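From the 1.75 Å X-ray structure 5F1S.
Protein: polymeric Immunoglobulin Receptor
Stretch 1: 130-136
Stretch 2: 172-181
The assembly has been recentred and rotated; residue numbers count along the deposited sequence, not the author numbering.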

# COMPACT_ATOMS: atom_id res chain seq x y z
N THR A 130 -18.99 -2.09 3.74
CA THR A 130 -18.20 -1.15 2.95
C THR A 130 -16.97 -1.84 2.40
O THR A 130 -16.35 -2.66 3.07
CB THR A 130 -17.79 0.04 3.75
OG1 THR A 130 -16.96 -0.40 4.83
CG2 THR A 130 -19.03 0.75 4.24
N VAL A 131 -16.69 -1.54 1.15
CA VAL A 131 -15.51 -2.00 0.43
C VAL A 131 -14.63 -0.79 0.23
O VAL A 131 -15.11 0.26 -0.21
CB VAL A 131 -15.91 -2.59 -0.94
CG1 VAL A 131 -14.69 -3.00 -1.74
CG2 VAL A 131 -16.90 -3.75 -0.80
N GLN A 132 -13.35 -0.92 0.54
CA GLN A 132 -12.43 0.20 0.37
C GLN A 132 -11.48 -0.12 -0.77
O GLN A 132 -10.60 -0.98 -0.65
CB GLN A 132 -11.64 0.53 1.63
CG GLN A 132 -10.95 1.92 1.41
CD GLN A 132 -10.40 2.55 2.67
OE1 GLN A 132 -10.64 2.07 3.78
NE2 GLN A 132 -9.67 3.64 2.51
N CYS A 133 -11.68 0.56 -1.89
CA CYS A 133 -10.88 0.38 -3.08
C CYS A 133 -9.78 1.43 -3.10
O CYS A 133 -10.07 2.63 -3.08
CB CYS A 133 -11.70 0.51 -4.35
SG CYS A 133 -13.40 -0.26 -4.38
N LEU A 134 -8.54 0.99 -3.18
CA LEU A 134 -7.40 1.88 -3.21
C LEU A 134 -6.90 2.05 -4.64
O LEU A 134 -7.01 1.15 -5.46
CB LEU A 134 -6.27 1.32 -2.37
CG LEU A 134 -6.69 0.85 -0.98
CD1 LEU A 134 -5.46 0.22 -0.31
CD2 LEU A 134 -7.16 2.01 -0.16
N TYR A 135 -6.34 3.22 -4.94
CA TYR A 135 -5.81 3.40 -6.28
C TYR A 135 -4.58 4.29 -6.30
O TYR A 135 -4.36 5.08 -5.39
CB TYR A 135 -6.88 3.98 -7.22
CG TYR A 135 -7.42 5.29 -6.81
CD1 TYR A 135 -6.74 6.47 -7.10
CD2 TYR A 135 -8.60 5.38 -6.14
CE1 TYR A 135 -7.26 7.69 -6.73
CE2 TYR A 135 -9.13 6.60 -5.75
CZ TYR A 135 -8.45 7.75 -6.08
OH TYR A 135 -8.98 8.97 -5.71
N SER A 136 -3.74 4.08 -7.31
CA SER A 136 -2.48 4.78 -7.45
C SER A 136 -2.71 6.16 -8.09
O SER A 136 -3.79 6.47 -8.62
CB SER A 136 -1.50 3.99 -8.29
OG SER A 136 -1.95 3.82 -9.62
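Stretch 2 172-181: RDDLTKAFTV

Stretch 2 is a β-hairpin whose second arm lies alongside stretch 1. Its chain arrives extended through Arg172 and Asp173, turns through Asp174 to Lys177, where Leu175 takes a positive phi (69°), and leaves as the strand Ala178 to Val181. This outgoing strand pairs with strand Thr130 to Tyr135 in the antiparallel sense: the two axes make an angle of 160° and approach to 4.6 Å. Together the stretches bury 600 Å², both sides summed.

The register sets Val131 beside Val181, Gln132 beside Thr180, Cys133 beside Phe179 and Leu134 beside Ala178. Two reciprocal pairs of hydrogen bonds fix it. Val131 N donates to Val181 O and Val181 N to Val131 O, each at 2.8 Å; Cys133 N donates to Phe179 O and Phe179 N to Cys133 O, again at 2.8 Å. The ladder ends with Tyr135 N, which reaches Lys177 O at 3.0 Å. At the non-hydrogen-bonded positions the backbones draw closer, with CA of Leu134 and CA of Ala178 only 4.2 Å apart, against 5.3 Å between CA of Cys133 and CA of Phe179. Short CA-H...O contacts fill in between, such as Thr180 CA to Val131 O at 3.2 Å.

The two faces of this ribbon are shaped differently. On the face carrying Gln132, Leu134, Ala178 and Thr180, the methyl of Ala178 is a low point against which two longer side chains rest: Leu134 CD2 packs against Ala178 CB at 3.7 Å, and the extended Gln132 side chain brings NE2 to the same Ala178 CB, also at 3.7 Å. Farther along, Gln132 CG touches Thr180 CG2 at 4.0 Å.

The face of Val131, Cys133, Phe179 and Val181 is buried. Here the Phe179 ring, with chi1 at 62° (p), lies across Cys133, so that Cys133 CB sits over the ring face, 3.7 Å from the centroid of the Phe179 ring. Cys133 SG lies oblique to the same ring, 3.5 Å from Phe179 CE1, and also lies 4.1 Å from Val181 CG2. The sulfur rests against both the aromatic ring and the valine, which also touch each other, Phe179 CD1 to Val181 CG2 at 4.1 Å. Val131 CB faces Val181 CB at 4.3 Å.

Tyr135 has the largest area covered by stretch 2 of any residue in the contact, 125 Å². Its side chain (chi1 59°, p) reaches into the hollow bounded by the hairpin turn. Lys177 C lies over one ring face, Tyr135 CE2 comes within 3.3 Å of Ala178 N, and Tyr135 CD2 meets the edge of the Phe179 ring at CD2 of Phe179, 3.8 Å away. At the bottom of the hollow Tyr135 OH donates a hydrogen bond to Asp173 OD1 at 2.7 Å. That carboxylate oxygen also accepts from Leu175 N at 2.9 Å, so the tyrosine ties into the turn itself. At the backbone end of Tyr135, a water bridges the two stretches, donating to Tyr135 O at 2.8 Å and to Thr176 O at 2.7 Å.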

# COMPACT_ATOMS: atom_id res chain seq x y z
N ARG A 172 -18.05 6.91 -2.54
CA ARG A 172 -17.40 8.15 -2.16
C ARG A 172 -15.92 8.03 -2.46
O ARG A 172 -15.20 7.25 -1.82
CB ARG A 172 -17.64 8.47 -0.68
CG ARG A 172 -17.02 9.79 -0.24
CD ARG A 172 -17.37 10.14 1.19
NE ARG A 172 -16.80 11.42 1.59
CZ ARG A 172 -17.00 12.00 2.77
NH1 ARG A 172 -17.78 11.42 3.68
NH2 ARG A 172 -16.44 13.16 3.05
N ASP A 173 -15.47 8.81 -3.43
CA ASP A 173 -14.07 8.91 -3.83
C ASP A 173 -13.43 10.07 -3.10
O ASP A 173 -13.94 11.19 -3.19
CB ASP A 173 -14.02 9.11 -5.34
CG ASP A 173 -12.60 9.16 -5.91
OD1 ASP A 173 -11.64 8.98 -5.14
OD2 ASP A 173 -12.47 9.37 -7.14
N ASP A 174 -12.37 9.81 -2.34
CA ASP A 174 -11.69 10.90 -1.64
C ASP A 174 -10.79 11.71 -2.56
O ASP A 174 -10.13 12.64 -2.08
CB ASP A 174 -10.91 10.37 -0.42
CG ASP A 174 -9.61 9.60 -0.78
OD1 ASP A 174 -9.15 9.62 -1.92
OD2 ASP A 174 -9.02 8.98 0.12
N LEU A 175 -10.76 11.40 -3.85
CA LEU A 175 -10.09 12.16 -4.89
C LEU A 175 -8.58 12.12 -4.80
O LEU A 175 -7.91 12.74 -5.62
CB LEU A 175 -10.53 13.64 -4.87
CG LEU A 175 -12.04 13.83 -5.03
CD1 LEU A 175 -12.39 15.31 -4.83
CD2 LEU A 175 -12.52 13.33 -6.39
N THR A 176 -8.03 11.38 -3.86
CA THR A 176 -6.58 11.33 -3.75
C THR A 176 -6.01 9.91 -3.71
O THR A 176 -4.98 9.66 -4.35
CB THR A 176 -6.13 12.11 -2.52
OG1 THR A 176 -4.73 11.91 -2.34
CG2 THR A 176 -6.81 11.64 -1.29
N LYS A 177 -6.69 8.96 -3.03
CA LYS A 177 -6.08 7.65 -2.72
C LYS A 177 -7.05 6.48 -2.77
O LYS A 177 -6.58 5.35 -2.90
CB LYS A 177 -5.47 7.64 -1.29
CG LYS A 177 -4.44 8.64 -0.95
CD LYS A 177 -3.81 8.31 0.42
CE LYS A 177 -4.82 8.24 1.57
NZ LYS A 177 -4.10 8.04 2.89
N ALA A 178 -8.35 6.68 -2.53
CA ALA A 178 -9.24 5.56 -2.25
C ALA A 178 -10.65 5.99 -2.53
O ALA A 178 -10.99 7.17 -2.39
CB ALA A 178 -9.16 5.10 -0.80
N PHE A 179 -11.48 5.02 -2.92
CA PHE A 179 -12.92 5.25 -2.93
C PHE A 179 -13.60 4.12 -2.20
O PHE A 179 -13.13 2.98 -2.24
CB PHE A 179 -13.46 5.45 -4.39
CG PHE A 179 -13.29 4.26 -5.35
CD1 PHE A 179 -14.34 3.39 -5.59
CD2 PHE A 179 -12.14 4.12 -6.08
CE1 PHE A 179 -14.22 2.36 -6.50
CE2 PHE A 179 -12.01 3.09 -7.01
CZ PHE A 179 -13.05 2.22 -7.23
N THR A 180 -14.62 4.45 -1.43
CA THR A 180 -15.35 3.46 -0.64
C THR A 180 -16.69 3.19 -1.31
O THR A 180 -17.34 4.11 -1.80
CB THR A 180 -15.59 3.93 0.79
OG1 THR A 180 -16.31 5.17 0.76
CG2 THR A 180 -14.26 4.16 1.48
N VAL A 181 -17.09 1.93 -1.31
CA VAL A 181 -18.36 1.50 -1.87
C VAL A 181 -19.15 0.97 -0.69
O VAL A 181 -18.72 0.01 -0.03
CB VAL A 181 -18.20 0.43 -2.97
CG1 VAL A 181 -19.57 -0.01 -3.54
CG2 VAL A 181 -17.31 0.91 -4.11
O HOH W 1 -3.44 7.69 -5.42